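Local coordinates for protein 2-oxoglutarate carboxylase small subunit (Hydrogenobacter thermophilus, PDB 7KCT) that is a biotin carboxylase-type subunit whose ATP-grasp fold binds ADP, magnesium and bicarbonate, at residues K132-P137 against V268-E273; E212-I217 against E283-E288; V229-E234 against Q259-G264; I249-L254 against N339-E344. All blocks are in the same frame, centred on the assembly; numbering follows the deposited sequence.

Contact 1: residues K132-P137 against V268-E273; sequences KRAGVP and VKAAKE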
# COMPACT_ATOMS: atom_id res chain seq x y z
N LYS A 132 5.10 -17.76 34.51
CA LYS A 132 4.40 -17.89 35.80
C LYS A 132 5.17 -17.18 36.91
O LYS A 132 4.62 -16.31 37.60
CB LYS A 132 4.23 -19.38 36.13
CG LYS A 132 3.17 -19.76 37.20
CD LYS A 132 3.03 -21.31 37.25
CE LYS A 132 1.82 -21.80 38.05
NZ LYS A 132 1.76 -23.30 38.16
N ARG A 133 6.45 -17.51 37.07
CA ARG A 133 7.24 -16.85 38.11
C ARG A 133 7.33 -15.35 37.89
O ARG A 133 7.61 -14.63 38.85
CB ARG A 133 8.64 -17.46 38.18
CG ARG A 133 8.75 -18.70 39.06
CD ARG A 133 10.20 -19.19 39.29
NE ARG A 133 10.56 -20.21 38.31
CZ ARG A 133 11.46 -20.05 37.33
NH1 ARG A 133 12.13 -18.91 37.21
NH2 ARG A 133 11.68 -21.04 36.49
N ALA A 134 7.14 -14.85 36.66
CA ALA A 134 7.24 -13.41 36.41
C ALA A 134 5.90 -12.69 36.57
O ALA A 134 5.84 -11.47 36.38
CB ALA A 134 7.81 -13.15 35.01
N GLY A 135 4.85 -13.39 36.94
CA GLY A 135 3.56 -12.76 37.13
C GLY A 135 2.53 -12.96 36.02
O GLY A 135 1.42 -12.45 36.16
N VAL A 136 2.85 -13.69 34.95
CA VAL A 136 1.92 -13.80 33.82
C VAL A 136 0.97 -14.97 34.06
O VAL A 136 1.44 -16.07 34.37
CB VAL A 136 2.69 -13.98 32.50
CG1 VAL A 136 1.73 -13.98 31.32
CG2 VAL A 136 3.73 -12.92 32.32
N PRO A 137 -0.35 -14.80 33.92
CA PRO A 137 -1.25 -15.96 34.07
C PRO A 137 -0.96 -16.99 33.00
O PRO A 137 -0.58 -16.65 31.87
CB PRO A 137 -2.65 -15.36 33.95
CG PRO A 137 -2.44 -14.00 33.24
CD PRO A 137 -1.08 -13.54 33.69
N VAL A 268 5.69 -6.78 29.05
CA VAL A 268 6.92 -5.99 29.11
C VAL A 268 7.75 -6.43 30.31
O VAL A 268 8.92 -6.85 30.17
CB VAL A 268 6.60 -4.49 29.15
CG1 VAL A 268 7.85 -3.65 29.53
CG2 VAL A 268 6.11 -4.02 27.83
N LYS A 269 7.13 -6.43 31.50
CA LYS A 269 7.82 -6.84 32.72
C LYS A 269 8.49 -8.19 32.57
O LYS A 269 9.62 -8.39 32.98
CB LYS A 269 6.83 -6.89 33.90
CG LYS A 269 7.46 -7.26 35.27
CD LYS A 269 6.42 -7.36 36.40
CE LYS A 269 7.03 -8.01 37.64
NZ LYS A 269 8.31 -7.35 38.03
N ALA A 270 7.79 -9.15 31.97
CA ALA A 270 8.40 -10.46 31.83
C ALA A 270 9.52 -10.43 30.79
O ALA A 270 10.51 -11.16 30.93
CB ALA A 270 7.32 -11.47 31.50
N ALA A 271 9.36 -9.63 29.73
CA ALA A 271 10.40 -9.49 28.72
C ALA A 271 11.68 -8.91 29.31
O ALA A 271 12.79 -9.40 29.04
CB ALA A 271 9.89 -8.60 27.58
N LYS A 272 11.56 -7.85 30.10
CA LYS A 272 12.72 -7.28 30.77
C LYS A 272 13.35 -8.29 31.72
O LYS A 272 14.58 -8.37 31.82
CB LYS A 272 12.32 -6.03 31.54
CG LYS A 272 12.00 -4.85 30.70
CD LYS A 272 11.30 -3.78 31.53
CE LYS A 272 11.42 -2.39 30.89
NZ LYS A 272 12.68 -1.70 31.38
N GLU A 273 12.54 -9.11 32.40
CA GLU A 273 13.10 -10.06 33.36
C GLU A 273 14.02 -11.06 32.68
O GLU A 273 15.03 -11.49 33.27
CB GLU A 273 12.00 -10.83 34.11
CG GLU A 273 11.30 -10.06 35.23
CD GLU A 273 10.36 -10.95 36.07
OE1 GLU A 273 10.68 -12.14 36.33
OE2 GLU A 273 9.29 -10.45 36.45
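A Schellman motif closes helix 124-133, and the turn it makes leans against the last turns of helix 257-273. Gly-135 supplies the positive phi (103°) that lets the chain leave the helix, while its N still bonds back to Lys-132 O at 3.0 Å. The meeting point is small and built on two alanines. Ala-134 CB points at the helix and lies 3.9 Å from Ala-270 CB, and these short methyls let the backbones come close, with the two CA atoms 5.6 Å apart. Val-136, its CG1 anti to the backbone N, presents its other branch, so that CG2 rests 4.0 Å from the same Ala-270 CB. Toward the surface, Glu-273 swings its carboxylate over Ala-134, OE1 reaching 3.3 Å from Ala-134 CB. Lys-269 runs extended and then bends at its tip, so that its CE passes 3.9 Å from Ala-134 O and its NZ makes a long salt bridge to Glu-273 OE2, 3.6 Å, along the helix flank. No hydrogen bond joins the two segments. Met-131 of helix 124-133 packs against Val-136 and Ala-270, Pro-137 leads on to a backbone hydrogen bond with Phe-294, and Val-268, Ala-271 and Lys-272 lean on strand 229-236.

Contact 2: residues E212-I217 against E283-E288; sequences ENPKHI and EFIADE. With MG (magnesium ion), chain E; ADP (adenosine-5'-diphosphate), chain C.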
# COMPACT_ATOMS: atom_id res chain seq x y z
N GLU A 212 -12.25 -24.29 25.86
CA GLU A 212 -13.24 -24.48 24.80
C GLU A 212 -13.64 -23.12 24.22
O GLU A 212 -13.78 -22.12 24.95
CB GLU A 212 -14.48 -25.22 25.34
CG GLU A 212 -15.35 -25.93 24.31
CD GLU A 212 -14.84 -27.32 23.96
OE1 GLU A 212 -14.58 -28.11 24.88
OE2 GLU A 212 -14.74 -27.62 22.75
N ASN A 213 -13.80 -23.06 22.92
CA ASN A 213 -14.14 -21.80 22.28
C ASN A 213 -13.19 -20.63 22.57
O ASN A 213 -13.64 -19.52 22.85
CB ASN A 213 -15.55 -21.38 22.69
CG ASN A 213 -16.55 -22.50 22.52
OD1 ASN A 213 -16.69 -23.07 21.44
ND2 ASN A 213 -17.21 -22.85 23.62
N PRO A 214 -11.89 -20.84 22.46
CA PRO A 214 -10.95 -19.78 22.79
C PRO A 214 -10.75 -18.80 21.63
O PRO A 214 -11.10 -19.08 20.48
CB PRO A 214 -9.66 -20.55 23.07
CG PRO A 214 -9.76 -21.70 22.18
CD PRO A 214 -11.22 -22.04 21.95
N LYS A 215 -10.19 -17.63 21.97
CA LYS A 215 -9.57 -16.73 21.01
C LYS A 215 -8.04 -16.78 21.16
O LYS A 215 -7.52 -17.10 22.24
CB LYS A 215 -10.11 -15.32 21.20
CG LYS A 215 -11.60 -15.15 20.79
CD LYS A 215 -12.03 -13.70 20.93
CE LYS A 215 -12.99 -13.26 19.83
NZ LYS A 215 -12.34 -13.18 18.49
N HIS A 216 -7.33 -16.53 20.07
CA HIS A 216 -5.87 -16.48 20.09
C HIS A 216 -5.48 -15.00 20.04
O HIS A 216 -5.63 -14.34 19.01
CB HIS A 216 -5.27 -17.32 18.97
CG HIS A 216 -3.76 -17.32 18.93
ND1 HIS A 216 -3.02 -18.48 18.98
CD2 HIS A 216 -2.87 -16.31 18.79
CE1 HIS A 216 -1.73 -18.18 18.92
NE2 HIS A 216 -1.61 -16.87 18.80
N ILE A 217 -4.98 -14.50 21.17
CA ILE A 217 -4.62 -13.10 21.35
C ILE A 217 -3.11 -13.05 21.59
O ILE A 217 -2.60 -13.78 22.44
CB ILE A 217 -5.39 -12.46 22.53
CG1 ILE A 217 -6.91 -12.57 22.34
CG2 ILE A 217 -4.95 -11.07 22.73
CD1 ILE A 217 -7.45 -11.89 21.17
N GLU A 283 2.15 -15.29 23.05
CA GLU A 283 0.84 -15.72 22.59
C GLU A 283 0.04 -16.17 23.81
O GLU A 283 0.58 -16.86 24.69
CB GLU A 283 0.97 -16.84 21.57
CG GLU A 283 1.86 -16.45 20.35
CD GLU A 283 1.80 -17.43 19.17
OE1 GLU A 283 1.80 -16.95 18.02
OE2 GLU A 283 1.81 -18.67 19.36
N PHE A 284 -1.24 -15.74 23.86
CA PHE A 284 -2.24 -16.03 24.89
C PHE A 284 -3.46 -16.70 24.27
O PHE A 284 -3.79 -16.46 23.11
CB PHE A 284 -2.73 -14.75 25.54
CG PHE A 284 -1.70 -14.02 26.27
CD1 PHE A 284 -0.78 -13.23 25.60
CD2 PHE A 284 -1.62 -14.12 27.66
CE1 PHE A 284 0.15 -12.55 26.29
CE2 PHE A 284 -0.67 -13.44 28.37
CZ PHE A 284 0.22 -12.66 27.69
N ILE A 285 -4.14 -17.55 25.04
CA ILE A 285 -5.49 -18.02 24.78
C ILE A 285 -6.43 -17.22 25.67
O ILE A 285 -6.16 -17.03 26.86
CB ILE A 285 -5.62 -19.52 25.08
CG1 ILE A 285 -4.85 -20.39 24.09
CG2 ILE A 285 -7.08 -19.96 25.09
CD1 ILE A 285 -5.35 -20.27 22.68
N ALA A 286 -7.56 -16.77 25.13
CA ALA A 286 -8.54 -16.02 25.91
C ALA A 286 -9.79 -16.88 26.09
O ALA A 286 -10.31 -17.44 25.11
CB ALA A 286 -8.90 -14.72 25.20
N ASP A 287 -10.29 -16.97 27.33
CA ASP A 287 -11.46 -17.80 27.57
C ASP A 287 -12.73 -17.00 27.32
O ASP A 287 -12.69 -15.81 26.99
CB ASP A 287 -11.48 -18.37 28.99
CG ASP A 287 -11.66 -17.30 30.04
OD1 ASP A 287 -12.00 -16.14 29.71
OD2 ASP A 287 -11.45 -17.62 31.22
N GLU A 288 -13.89 -17.66 27.50
CA GLU A 288 -15.16 -17.00 27.19
C GLU A 288 -15.37 -15.75 28.04
O GLU A 288 -15.84 -14.73 27.54
CB GLU A 288 -16.31 -18.00 27.37
MG MG E . 1.99 -20.55 18.27
PB ADP C . 2.40 -23.62 17.84
O1B ADP C . 2.36 -24.74 16.86
O2B ADP C . 1.86 -22.23 17.65
O3B ADP C . 3.64 -23.61 18.72
PA ADP C . 0.76 -23.03 20.05
O1A ADP C . 0.75 -21.55 19.88
O2A ADP C . 0.80 -23.57 21.47
O3A ADP C . 1.26 -24.21 19.14
O5' ADP C . -1.09 -23.24 19.89
C5' ADP C . -1.54 -23.64 18.55
C4' ADP C . -2.94 -23.19 18.49
O4' ADP C . -3.66 -24.23 19.19
C3' ADP C . -3.17 -21.92 19.22
O3' ADP C . -3.19 -20.81 18.31
C2' ADP C . -4.62 -22.16 19.65
O2' ADP C . -5.55 -22.08 18.51
C1' ADP C . -4.64 -23.62 20.02
N9 ADP C . -4.33 -23.82 21.46
C8 ADP C . -3.08 -23.86 22.10
N7 ADP C . -3.23 -24.10 23.43
C5 ADP C . -4.61 -24.18 23.64
C6 ADP C . -5.39 -24.41 24.80
N6 ADP C . -4.78 -24.58 26.00
N1 ADP C . -6.75 -24.41 24.74
C2 ADP C . -7.26 -24.25 23.49
N3 ADP C . -6.65 -24.04 22.32
C4 ADP C . -5.29 -24.01 22.42
O HOH W 1 3.26 -19.38 16.63
O HOH W 2 0.51 -20.13 17.10
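Two antiparallel strands of the ATP-grasp sheet, 215-223 and 278-286, pair here beneath the nucleotide. Lys-215 with Ala-286 and Ile-217 with Phe-284 are hydrogen-bonded pairs, the shortest link being Phe-284 N to Ile-217 O at 2.8 Å. His-216 and Ile-285 form the non-hydrogen-bonded pair between them and face the ADP. The Ile-285 side chain packs on the adenine, CG1 3.8 Å from ADP C5 and CD1 near ADP C4 and C2', and Pro-214 CG lies 3.8 Å from ADP C2. Glu-283 extends to put OE2 on the magnesium at 2.2 Å, with Glu-296 sharing the metal. Glu-283 OE1 makes a salt bridge to Lys-245 NZ and accepts a hydrogen bond from Gln-302 NE2. On the opposite face Ile-217 CG1 packs 4.1 Å from Ala-286 CB. Away from this dense centre the ends loosen: Asn-213 and Glu-288 are exposed. Lys-215, by contrast, is held by a salt bridge to Asp-236 and a hydrogen bond and cation-pi contact with Phe-444. Packing is tightest where Pro-214 CB presses Ile-285 CG2 at 3.3 Å. His-216, its CG anti to the backbone N, turns its ring edge to the ribose, and ND1 makes a very short hydrogen bond, 2.4 Å, to ADP O3'.

Contact 3: residues V229-E234 against Q259-G264; sequences VIHLGE and QREYYG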
# COMPACT_ATOMS: atom_id res chain seq x y z
N VAL A 229 12.16 -1.66 26.74
CA VAL A 229 11.22 -2.59 26.11
C VAL A 229 9.84 -1.95 26.10
O VAL A 229 9.38 -1.43 27.13
CB VAL A 229 11.18 -3.94 26.84
CG1 VAL A 229 10.28 -4.93 26.10
CG2 VAL A 229 12.59 -4.50 27.06
N ILE A 230 9.17 -1.98 24.95
CA ILE A 230 7.79 -1.53 24.81
C ILE A 230 6.96 -2.66 24.22
O ILE A 230 7.48 -3.65 23.68
CB ILE A 230 7.66 -0.26 23.95
CG1 ILE A 230 8.14 -0.50 22.52
CG2 ILE A 230 8.43 0.94 24.55
CD1 ILE A 230 7.94 0.70 21.60
N HIS A 231 5.64 -2.52 24.33
CA HIS A 231 4.72 -3.40 23.63
C HIS A 231 4.04 -2.60 22.52
O HIS A 231 3.96 -1.36 22.57
CB HIS A 231 3.68 -4.05 24.58
CG HIS A 231 2.65 -3.10 25.09
ND1 HIS A 231 1.58 -2.69 24.32
CD2 HIS A 231 2.46 -2.55 26.32
CE1 HIS A 231 0.83 -1.86 25.02
NE2 HIS A 231 1.33 -1.78 26.25
N LEU A 232 3.63 -3.30 21.48
CA LEU A 232 2.91 -2.68 20.38
C LEU A 232 1.51 -3.25 20.31
O LEU A 232 0.96 -3.49 19.24
CB LEU A 232 3.67 -2.85 19.05
CG LEU A 232 5.06 -2.19 19.03
CD1 LEU A 232 5.81 -2.52 17.72
CD2 LEU A 232 4.93 -0.65 19.24
N GLY A 233 0.88 -3.45 21.47
CA GLY A 233 -0.47 -3.89 21.46
C GLY A 233 -0.58 -5.32 20.98
O GLY A 233 0.40 -6.05 20.87
N GLU A 234 -1.81 -5.71 20.72
CA GLU A 234 -2.11 -7.10 20.46
C GLU A 234 -2.75 -7.30 19.09
O GLU A 234 -3.12 -6.36 18.39
CB GLU A 234 -3.01 -7.67 21.58
CG GLU A 234 -4.49 -7.47 21.44
CD GLU A 234 -4.93 -6.05 21.56
OE1 GLU A 234 -6.16 -5.87 21.43
OE2 GLU A 234 -4.11 -5.13 21.75
N GLN A 259 -7.56 -3.12 29.52
CA GLN A 259 -6.94 -4.44 29.51
C GLN A 259 -5.72 -4.50 28.59
O GLN A 259 -4.78 -5.26 28.87
CB GLN A 259 -7.95 -5.49 29.06
CG GLN A 259 -9.25 -5.47 29.82
CD GLN A 259 -10.27 -6.39 29.21
OE1 GLN A 259 -11.02 -6.01 28.31
NE2 GLN A 259 -10.20 -7.67 29.61
N ARG A 260 -5.75 -3.73 27.49
CA ARG A 260 -4.60 -3.67 26.60
C ARG A 260 -3.35 -3.25 27.37
O ARG A 260 -2.33 -3.92 27.32
CB ARG A 260 -4.88 -2.69 25.45
CG ARG A 260 -3.75 -2.59 24.37
CD ARG A 260 -4.26 -1.89 23.08
NE ARG A 260 -5.33 -2.70 22.49
CZ ARG A 260 -6.60 -2.32 22.41
NH1 ARG A 260 -6.97 -1.13 22.84
NH2 ARG A 260 -7.50 -3.15 21.88
N GLU A 261 -3.45 -2.17 28.14
CA GLU A 261 -2.29 -1.71 28.89
C GLU A 261 -1.96 -2.60 30.08
O GLU A 261 -0.78 -2.76 30.41
CB GLU A 261 -2.51 -0.28 29.31
CG GLU A 261 -2.67 0.66 28.12
CD GLU A 261 -1.40 0.75 27.25
OE1 GLU A 261 -1.52 1.03 26.03
OE2 GLU A 261 -0.27 0.53 27.78
N TYR A 262 -2.95 -3.22 30.72
CA TYR A 262 -2.67 -4.14 31.82
C TYR A 262 -1.90 -5.35 31.33
O TYR A 262 -0.82 -5.67 31.84
CB TYR A 262 -3.98 -4.58 32.51
CG TYR A 262 -3.78 -5.73 33.45
CD1 TYR A 262 -3.29 -5.54 34.74
CD2 TYR A 262 -4.05 -7.02 33.06
CE1 TYR A 262 -3.08 -6.63 35.61
CE2 TYR A 262 -3.84 -8.09 33.89
CZ TYR A 262 -3.37 -7.89 35.18
OH TYR A 262 -3.18 -8.98 36.01
N TYR A 263 -2.46 -6.07 30.35
CA TYR A 263 -1.77 -7.24 29.86
C TYR A 263 -0.48 -6.86 29.16
O TYR A 263 0.50 -7.60 29.24
CB TYR A 263 -2.66 -8.04 28.92
CG TYR A 263 -3.69 -8.86 29.62
CD1 TYR A 263 -3.31 -9.96 30.39
CD2 TYR A 263 -5.05 -8.58 29.49
CE1 TYR A 263 -4.24 -10.74 31.04
CE2 TYR A 263 -6.00 -9.37 30.13
CZ TYR A 263 -5.59 -10.45 30.89
OH TYR A 263 -6.51 -11.23 31.51
N GLY A 264 -0.45 -5.69 28.52
CA GLY A 264 0.76 -5.24 27.87
C GLY A 264 1.88 -4.92 28.85
O GLY A 264 3.06 -5.19 28.57
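Between an edge strand and a helix of the ATP-grasp domain, His-231, Glu-234 and Arg-260 are buried and find polar partners, with Glu-261 at the more open side. His-231 is satisfied at both ring nitrogens. His-231 ND1 accepts from Gly-233 N at 3.0 Å, almost exactly in the ring plane, which leaves NE2 as the protonated nitrogen; His-231 NE2 donates to Glu-261 OE2 at 3.2 Å with an N-H...O angle of 151°. The carboxylate oxygen is met from above its plane, so the bond is less than ideal, though the nearby negative charge would probably polarise the ring. Histidine suits this place because it can accept from its own strand and donate to the helix at once. Its CG sits between the backbone N and the carbonyl carbon, the crowded position, and this lays one ring face under Gly-264, whose CA stands 3.9 Å from the ring centroid in a CH-pi contact. Lacking a side chain, Gly-264 leaves room for the imidazole.

Farther along, Arg-260 grips Glu-234 side-on in a buried salt bridge. Arg-260 NE meets Glu-234 OE2 at 2.8 Å and Arg-260 NH2 meets Glu-234 OE1 at 3.1 Å, both on syn lone pairs, with the two planes only 17° apart; a weak third bond runs from NE to OE1. Ser-252 OG also hydrogen-bonds to Glu-234 OE1. Gly-233 supplies the positive phi that turns the strand between these two sites. The 259-264 part of the helix runs at 125° to strand segment 229-234, while Tyr-263 and Glu-234 extend the packing to Phe-219 on the neighbouring strand 215-223.

Contact 4: residues I249-L254 against N339-E344; sequences IAPSLL and NGYSIE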
# COMPACT_ATOMS: atom_id res chain seq x y z
N ILE A 249 -6.03 -9.77 12.83
CA ILE A 249 -6.47 -8.39 12.94
C ILE A 249 -5.75 -7.70 14.10
O ILE A 249 -5.37 -8.33 15.08
CB ILE A 249 -8.00 -8.27 13.13
CG1 ILE A 249 -8.40 -8.75 14.52
CG2 ILE A 249 -8.79 -9.15 12.12
CD1 ILE A 249 -9.89 -8.53 14.92
N ALA A 250 -5.72 -6.38 14.03
CA ALA A 250 -5.14 -5.56 15.07
C ALA A 250 -5.91 -4.25 15.14
O ALA A 250 -6.30 -3.71 14.09
CB ALA A 250 -3.64 -5.26 14.85
N PRO A 251 -6.22 -3.75 16.36
CA PRO A 251 -6.06 -4.48 17.63
C PRO A 251 -7.08 -5.63 17.64
O PRO A 251 -7.87 -5.73 16.71
CB PRO A 251 -6.36 -3.42 18.70
CG PRO A 251 -7.33 -2.46 18.00
CD PRO A 251 -6.83 -2.43 16.54
N SER A 252 -7.08 -6.47 18.67
CA SER A 252 -8.23 -7.32 18.92
C SER A 252 -9.46 -6.44 19.11
O SER A 252 -9.36 -5.27 19.48
CB SER A 252 -8.00 -8.16 20.17
OG SER A 252 -8.34 -7.40 21.35
N LEU A 253 -10.65 -7.00 18.84
CA LEU A 253 -11.89 -6.37 19.29
C LEU A 253 -12.24 -6.73 20.72
O LEU A 253 -13.10 -6.08 21.33
CB LEU A 253 -13.05 -6.79 18.39
CG LEU A 253 -12.80 -6.54 16.89
CD1 LEU A 253 -13.78 -7.30 16.05
CD2 LEU A 253 -12.87 -5.03 16.61
N LEU A 254 -11.60 -7.76 21.27
CA LEU A 254 -11.98 -8.25 22.59
C LEU A 254 -11.61 -7.25 23.67
O LEU A 254 -12.45 -6.86 24.49
CB LEU A 254 -11.34 -9.59 22.86
CG LEU A 254 -11.59 -10.24 24.22
CD1 LEU A 254 -13.00 -10.82 24.34
CD2 LEU A 254 -10.56 -11.30 24.44
N ASN A 339 -4.19 3.35 16.24
CA ASN A 339 -5.04 4.14 15.35
C ASN A 339 -5.74 3.19 14.39
O ASN A 339 -5.09 2.61 13.52
CB ASN A 339 -4.17 5.17 14.62
CG ASN A 339 -4.95 6.02 13.63
OD1 ASN A 339 -6.11 6.34 13.84
ND2 ASN A 339 -4.28 6.45 12.57
N GLY A 340 -7.05 3.03 14.57
CA GLY A 340 -7.85 2.30 13.60
C GLY A 340 -7.67 0.80 13.67
O GLY A 340 -7.32 0.20 14.68
N TYR A 341 -7.95 0.17 12.53
CA TYR A 341 -8.05 -1.27 12.44
C TYR A 341 -7.37 -1.75 11.17
O TYR A 341 -7.49 -1.12 10.13
CB TYR A 341 -9.52 -1.72 12.41
CG TYR A 341 -10.25 -1.50 13.70
CD1 TYR A 341 -10.90 -0.31 13.95
CD2 TYR A 341 -10.28 -2.49 14.67
CE1 TYR A 341 -11.57 -0.11 15.15
CE2 TYR A 341 -10.93 -2.30 15.88
CZ TYR A 341 -11.56 -1.10 16.11
OH TYR A 341 -12.22 -0.91 17.31
N SER A 342 -6.71 -2.90 11.26
CA SER A 342 -5.97 -3.51 10.17
C SER A 342 -6.24 -4.99 10.16
O SER A 342 -6.35 -5.62 11.21
CB SER A 342 -4.47 -3.18 10.32
OG SER A 342 -3.70 -3.87 9.36
N ILE A 343 -6.35 -5.55 8.97
CA ILE A 343 -6.63 -6.95 8.76
C ILE A 343 -5.62 -7.46 7.74
O ILE A 343 -5.35 -6.78 6.74
CB ILE A 343 -8.07 -7.17 8.24
CG1 ILE A 343 -9.12 -6.52 9.13
CG2 ILE A 343 -8.41 -8.64 8.15
CD1 ILE A 343 -10.57 -6.63 8.57
N GLU A 344 -5.09 -8.65 7.99
CA GLU A 344 -4.21 -9.37 7.10
C GLU A 344 -4.83 -10.71 6.74
O GLU A 344 -5.26 -11.46 7.62
CB GLU A 344 -2.81 -9.59 7.73
CG GLU A 344 -1.96 -10.66 6.98
CD GLU A 344 -0.53 -10.81 7.53
OE1 GLU A 344 -0.16 -11.84 8.17
OE2 GLU A 344 0.26 -9.90 7.27
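Tyr-341 and the hydrophobic residues that follow strand 244-250 form one apolar patch. Leu-253, its CG anti to the carbonyl carbon, brings CD2 to 3.4 Å from Tyr-341 CE2, a close approach, crossing the tyrosine at about a right angle. Pro-251 comes in beside it, CD 3.9 Å from Tyr-341 CD2. The peptide before Pro-251 is cis, and the resulting bend turns the chain out of the strand, while the Pro-251 ring also crosses the tyrosine at about a right angle. A second apolar pair lies farther along: Ile-249 and Ile-343 run side by side and point the same way, CG2 of the first 4.0 Å from CG1 of the second. Beta-branched residues suit strands, and the CA atoms of Ile-249 and Ile-343, a non-hydrogen-bonded pair, stand 4.4 Å apart.

Outward from these lies the backbone pairing. Ala-250 and Ser-342 form an antiparallel hydrogen-bonded pair, each N donating to the other's O at 3.0 Å. Two CA-H...O contacts reinforce it, Ile-249 CA to Ser-342 O and Tyr-341 CA to Ala-250 O. Gly-340, with positive phi, brings the chain into the strand. At the polar edge, Ser-342 OG is bound by Val-399 O, so the buried hydroxyl is satisfied. Helix 305-312 covers Ala-250 and Ser-342, helix 404-417 covers Ile-249 and Ile-343, and strand 393-401 continues the sheet beyond 341-351.

The four contacts form a connected chain of packing, and among them contact 2 alone lines the pocket of its ADP. Contacts 1 and 3 share helix 257-273, with centres 13 Å apart, and Val-268 CG2 touches His-231 N at 3.8 Å. Contact 1 also reaches contact 2, where Val-136 CG1 lies 3.8 Å from Phe-284 CE2. Contacts 2 and 3 reach one sheet, in which strands 215-223 and 229-236 are neighbours. Contact 4 joins contact 3 where Arg-260 NH2 lies 3.4 Å from Pro-251 CB. Two ADP molecules are bound: the Glu-283 side chain is about 5 Å from the second, while Val-136 stays about 14 Å, and Glu-234 and Ala-250 about 13 Å, from a bound ADP.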